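PDB 2XTS: sulfite dehydrogenase from Paracoccus pantotrophus, which oxidises protein-bound sulfane sulfur at a molybdenum cofactor, working in complex with a haem c cytochrome subunit in the Sox system. Local coordinates for the interface of chains A and C and the interface of chains A and B. Numbering follows the deposited sequence. Chains: chain A/B, Sulfite dehydrogenase; chain C, Cytochrome.

Contact 1: the interface of chains A and C. Residues chain A 388-390; chain C 171-173, 175.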
# COMPACT_ATOMS: atom_id res chain seq x y z
N GLU A 388 -15.91 5.52 29.13
CA GLU A 388 -15.44 4.50 30.08
C GLU A 388 -16.64 3.95 30.79
O GLU A 388 -17.64 4.66 30.97
CB GLU A 388 -14.47 5.06 31.13
CG GLU A 388 -13.16 5.50 30.56
CD GLU A 388 -12.09 5.74 31.61
OE1 GLU A 388 -12.39 5.76 32.82
OE2 GLU A 388 -10.92 5.96 31.25
N ILE A 389 -16.54 2.70 31.20
CA ILE A 389 -17.55 2.06 32.02
C ILE A 389 -16.89 1.42 33.24
O ILE A 389 -15.72 1.05 33.21
CB ILE A 389 -18.37 1.01 31.22
CG1 ILE A 389 -17.48 -0.07 30.61
CG2 ILE A 389 -19.26 1.70 30.20
CD1 ILE A 389 -18.29 -1.21 30.00
N ALA A 390 -17.66 1.31 34.31
CA ALA A 390 -17.15 0.71 35.56
C ALA A 390 -18.31 0.22 36.42
O ALA A 390 -18.07 -0.38 37.48
CB ALA A 390 -16.31 1.72 36.36
OXT ALA A 390 -19.47 0.44 36.11
N GLY C 171 -18.52 -4.32 35.81
CA GLY C 171 -19.37 -3.14 35.91
C GLY C 171 -19.54 -2.47 34.54
O GLY C 171 -18.56 -2.34 33.78
N VAL C 172 -20.77 -2.08 34.22
CA VAL C 172 -21.09 -1.54 32.89
C VAL C 172 -21.83 -0.20 32.93
O VAL C 172 -22.43 0.22 31.94
CB VAL C 172 -21.90 -2.57 32.06
CG1 VAL C 172 -21.05 -3.77 31.78
CG2 VAL C 172 -23.21 -2.97 32.78
N GLU C 173 -21.72 0.50 34.05
CA GLU C 173 -22.23 1.87 34.14
C GLU C 173 -21.30 2.83 33.43
O GLU C 173 -20.10 2.82 33.66
CB GLU C 173 -22.38 2.29 35.62
CG GLU C 173 -22.61 3.77 35.89
CD GLU C 173 -22.79 4.07 37.38
OE1 GLU C 173 -23.65 3.42 38.02
OE2 GLU C 173 -22.07 4.95 37.90
N THR C 175 -19.21 5.93 33.03
CA THR C 175 -18.57 6.83 34.00
C THR C 175 -17.89 8.05 33.41
O THR C 175 -17.79 9.07 34.08
CB THR C 175 -17.50 6.12 34.81
OG1 THR C 175 -16.59 5.51 33.91
CG2 THR C 175 -18.12 5.09 35.74
O HOH W 1 -14.14 5.04 34.74
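Backbone pairing between the carboxy-terminal end of chain A and an internal stretch of chain C makes this interface: the carboxy-terminal strand 384-389 of the molybdenum subunit is joined by the short strand 174-177 of the cytochrome, a beta-type addition that ties a late stretch of chain C to the catalytic subunit of the SoxCD complex. The link illustrates how main-chain bonding can hold two proteins together with little demand on side chains. A:Glu388 O accepts from C:Thr175 N at 2.9 Å in a nearly straight bond, 170° at the hydrogen, although the donor lies clearly tilted from the carbonyl plane. Two residues further along chain A, and two back along chain C, A:Ala390 N gives its hydrogen to C:Glu173 O, also at 2.9 Å. The chain terminus itself takes part: the terminal carboxylate oxygen A:Ala390 OXT receives C:Glu173 N at 3.0 Å, a more bent bond.

Side chains add modest packing. The methyl A:Ala390 CB rests 3.9 Å from C:Thr175 CG2, and A:Ile389 reaches the loop before the strand, its CD1 lying 4.0 Å from C:Val172 CA. In C:Thr175 the hydroxyl sits between the backbone N and the carbonyl carbon (chi1 54°), which points it toward A:Glu388. The side chain of that glutamate, extended beyond CG, brings its carboxylate to a water that lies 2.6 Å from C:Thr175 OG1 and 2.7 Å from A:Glu388 OE1.

Contact 2: the interface of chains A and B. Residues chain A 107, 111, 149, 197; chain B 62, 285, 287, 328.
B:Glu62 lays its aliphatic stem over the face of the A:Phe197 ring, CB standing 3.6 Å from the ring centroid in a CH-pi contact, at the two-fold interface between copies of this sulfite-oxidase-family subunit. Chain A contributes residues of the molybdopterin-binding region, whereas B:Val285, B:Ser287 and B:His328 come from the Mo-co dimerisation region of chain B. The stem of B:Glu62 bends at chi2 (-75°), carrying the carboxylate away from the phenyl face and past A:Val149, whose CG1 touches the carboxylate carbon CD at 3.9 Å.

Beyond this lies A:Arg111, a long chain with both apolar and polar duties. B:Val285 sets CG1 over the centre of one guanidinium face, 3.8 Å from A:Arg111 CZ, while the B:His328 ring meets the methylene stem, CE1 being 3.9 Å from A:Arg111 CD. The guanidinium and imidazole planes stand steeply to one another.

At the polar rim, A:Arg111 NH1 forms a salt bridge and hydrogen bond with B:Glu62 OE2 at 2.8 Å. The oxygen lies in the guanidinium plane but is approached on its anti side, the two planar groups being 72° apart. From above the carboxylate plane, B:Ser287 OG donates to B:Glu62 OE2 at 2.7 Å, helping to fix the carboxylate's rotation. A:Arg111 NH2 turns back to A:Leu107 O at 2.9 Å, and a water carries that carbonyl on to B:Val285 N.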
# COMPACT_ATOMS: atom_id res chain seq x y z
N LEU A 107 22.20 0.16 -1.36
CA LEU A 107 21.41 -0.60 -2.33
C LEU A 107 22.13 -1.86 -2.83
O LEU A 107 21.59 -2.59 -3.64
CB LEU A 107 21.04 0.27 -3.54
CG LEU A 107 20.05 1.40 -3.27
CD1 LEU A 107 20.00 2.26 -4.52
CD2 LEU A 107 18.65 0.88 -2.93
N ARG A 111 19.09 -7.95 0.76
CA ARG A 111 17.84 -7.37 1.25
C ARG A 111 16.94 -8.35 1.96
O ARG A 111 16.97 -9.53 1.68
CB ARG A 111 17.07 -6.73 0.10
CG ARG A 111 17.86 -5.62 -0.57
CD ARG A 111 17.14 -5.02 -1.77
NE ARG A 111 18.02 -4.08 -2.45
CZ ARG A 111 17.83 -3.59 -3.66
NH1 ARG A 111 16.71 -3.86 -4.33
NH2 ARG A 111 18.74 -2.80 -4.18
N VAL A 149 11.04 -3.07 2.86
CA VAL A 149 12.20 -3.75 2.32
C VAL A 149 13.43 -2.91 2.63
O VAL A 149 13.44 -1.68 2.51
CB VAL A 149 12.08 -4.00 0.80
CG1 VAL A 149 13.35 -4.66 0.21
CG2 VAL A 149 10.86 -4.85 0.53
N PHE A 197 12.32 0.98 1.47
CA PHE A 197 11.04 0.90 0.76
C PHE A 197 9.93 0.58 1.75
O PHE A 197 10.14 -0.18 2.68
CB PHE A 197 11.08 -0.22 -0.28
CG PHE A 197 12.09 -0.05 -1.34
CD1 PHE A 197 11.83 0.65 -2.51
CD2 PHE A 197 13.33 -0.61 -1.18
CE1 PHE A 197 12.81 0.78 -3.49
CE2 PHE A 197 14.30 -0.47 -2.15
CZ PHE A 197 14.03 0.21 -3.30
N GLU B 62 9.98 -2.17 -4.95
CA GLU B 62 10.47 -3.35 -4.26
C GLU B 62 9.31 -4.06 -3.56
O GLU B 62 8.14 -3.63 -3.64
CB GLU B 62 11.62 -3.03 -3.29
CG GLU B 62 12.99 -3.50 -3.78
CD GLU B 62 13.24 -4.99 -3.68
OE1 GLU B 62 12.36 -5.72 -3.17
OE2 GLU B 62 14.37 -5.42 -4.07
N VAL B 285 22.80 -6.53 -6.30
CA VAL B 285 21.53 -7.15 -6.01
C VAL B 285 20.76 -7.39 -7.30
O VAL B 285 20.51 -6.44 -8.04
CB VAL B 285 20.68 -6.27 -5.06
CG1 VAL B 285 19.29 -6.87 -4.91
CG2 VAL B 285 21.39 -6.14 -3.70
N SER B 287 17.10 -8.27 -8.31
CA SER B 287 15.78 -8.24 -7.69
C SER B 287 14.73 -8.48 -8.76
O SER B 287 14.90 -8.03 -9.89
CB SER B 287 15.56 -6.86 -7.08
OG SER B 287 14.31 -6.80 -6.43
N HIS B 328 15.26 -12.47 -4.80
CA HIS B 328 16.58 -11.84 -4.82
C HIS B 328 17.68 -12.86 -5.05
O HIS B 328 17.61 -14.00 -4.57
CB HIS B 328 16.91 -11.12 -3.51
CG HIS B 328 16.02 -9.97 -3.21
ND1 HIS B 328 16.11 -8.73 -3.83
CD2 HIS B 328 15.02 -9.87 -2.31
CE1 HIS B 328 15.17 -7.94 -3.33
NE2 HIS B 328 14.49 -8.61 -2.42
O HOH W 2 22.67 -3.55 -6.17

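Contact 3: the interface of chains A and C. Residues chain A 240, 243-244; chain C 82-83.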
# COMPACT_ATOMS: atom_id res chain seq x y z
N ARG A 240 17.85 11.89 25.78
CA ARG A 240 16.63 12.60 26.16
C ARG A 240 15.37 11.77 25.90
O ARG A 240 14.44 11.74 26.72
CB ARG A 240 16.59 13.96 25.46
CG ARG A 240 15.47 14.90 25.89
CD ARG A 240 14.21 14.79 25.08
NE ARG A 240 13.28 15.82 25.50
CZ ARG A 240 12.26 16.27 24.78
NH1 ARG A 240 11.99 15.76 23.59
NH2 ARG A 240 11.50 17.23 25.26
N THR A 243 14.90 9.06 28.70
CA THR A 243 15.01 9.50 30.10
C THR A 243 13.87 10.47 30.40
O THR A 243 12.90 10.13 31.08
CB THR A 243 16.40 10.15 30.39
OG1 THR A 243 16.66 11.21 29.44
CG2 THR A 243 17.52 9.12 30.32
N SER A 244 13.96 11.67 29.87
CA SER A 244 12.88 12.63 29.98
C SER A 244 11.58 12.08 29.39
O SER A 244 10.52 12.20 29.98
CB SER A 244 13.25 13.93 29.27
OG SER A 244 12.19 14.86 29.36
N TYR C 82 13.10 15.30 37.79
CA TYR C 82 12.87 14.03 37.13
C TYR C 82 14.05 13.44 36.38
O TYR C 82 14.17 12.22 36.34
CB TYR C 82 11.70 14.17 36.16
CG TYR C 82 11.19 12.89 35.54
CD1 TYR C 82 10.60 11.91 36.31
CD2 TYR C 82 11.26 12.68 34.18
CE1 TYR C 82 10.09 10.75 35.75
CE2 TYR C 82 10.76 11.52 33.60
CZ TYR C 82 10.17 10.54 34.39
OH TYR C 82 9.63 9.40 33.85
N TRP C 83 14.88 14.25 35.75
CA TRP C 83 15.92 13.63 34.91
C TRP C 83 16.96 12.92 35.77
O TRP C 83 17.34 13.40 36.84
CB TRP C 83 16.65 14.65 34.05
CG TRP C 83 15.86 15.26 32.93
CD1 TRP C 83 14.51 15.50 32.89
CD2 TRP C 83 16.38 15.73 31.70
NE1 TRP C 83 14.18 16.11 31.71
CE2 TRP C 83 15.31 16.26 30.97
CE3 TRP C 83 17.65 15.76 31.15
CZ2 TRP C 83 15.47 16.76 29.69
CZ3 TRP C 83 17.82 16.30 29.90
CH2 TRP C 83 16.74 16.81 29.20
O HOH W 3 11.11 16.61 31.73
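Packing contacts come first at this meeting of the molybdenum subunit with the cytochrome, where C:Trp83 lies against A:Ser244. The serine presents its CB to one indole face, displaced toward the rim at the nitrogen side, with A:Ser244 CB 3.5 Å from C:Trp83 CE2. A:Arg240, in the 3-10 helix 240-242, adds a lighter touch at the far end of the benzo ring: its methylene CG is 4.0 Å from C:Trp83 CH2. The arginine bends at chi2 (-91°), and its guanidinium, whose plane is 58° from that of the indole, leads away from the tryptophan. Nearby, the ring carbon C:Tyr82 CE2 lies 3.6 Å from the carbonyl oxygen A:Thr243 O.

Polar linkage is made through water. With OG opposite its own backbone N (chi1 179°), A:Ser244 directs its hydroxyl toward a water at 3.1 Å from OG. The indole NE1 of C:Trp83 meets this water at its edge, in the ring plane, also at 3.1 Å, so the bridge lies beside the face-on packing. Putting a leucine in place of C:Trp83 would probably leave the water without its indole N-H and open a gap over A:Ser244 CB.

Cofactor contact forms the third kind. A:Arg240, A:Ser244 and C:Trp83 all belong to the haem c pocket, so residues of both subunits frame the cytochrome's haem. This arrangement is likely to hold the haem toward the molybdenum subunit and suit electron transfer from sulfane oxidation.

The principle illustrated is division of labour among separated contacts. Contact 1 and contact 3 both join chains A and C, yet the centres of their C-alpha atoms lie about 35 Å apart, so the cytochrome grips its partner at widely spaced places: near the end of chain A in one, beside the haem in the other. Contact 2 pairs chain A with its copy, its C-alpha centre about 50 Å from that of contact 1 and about 39 Å from that of contact 3. The three share no residues or secondary-structure elements. Their separation lets chain A hold its twin and a cytochrome together, consistent with the deposited assembly of two copies of each subunit.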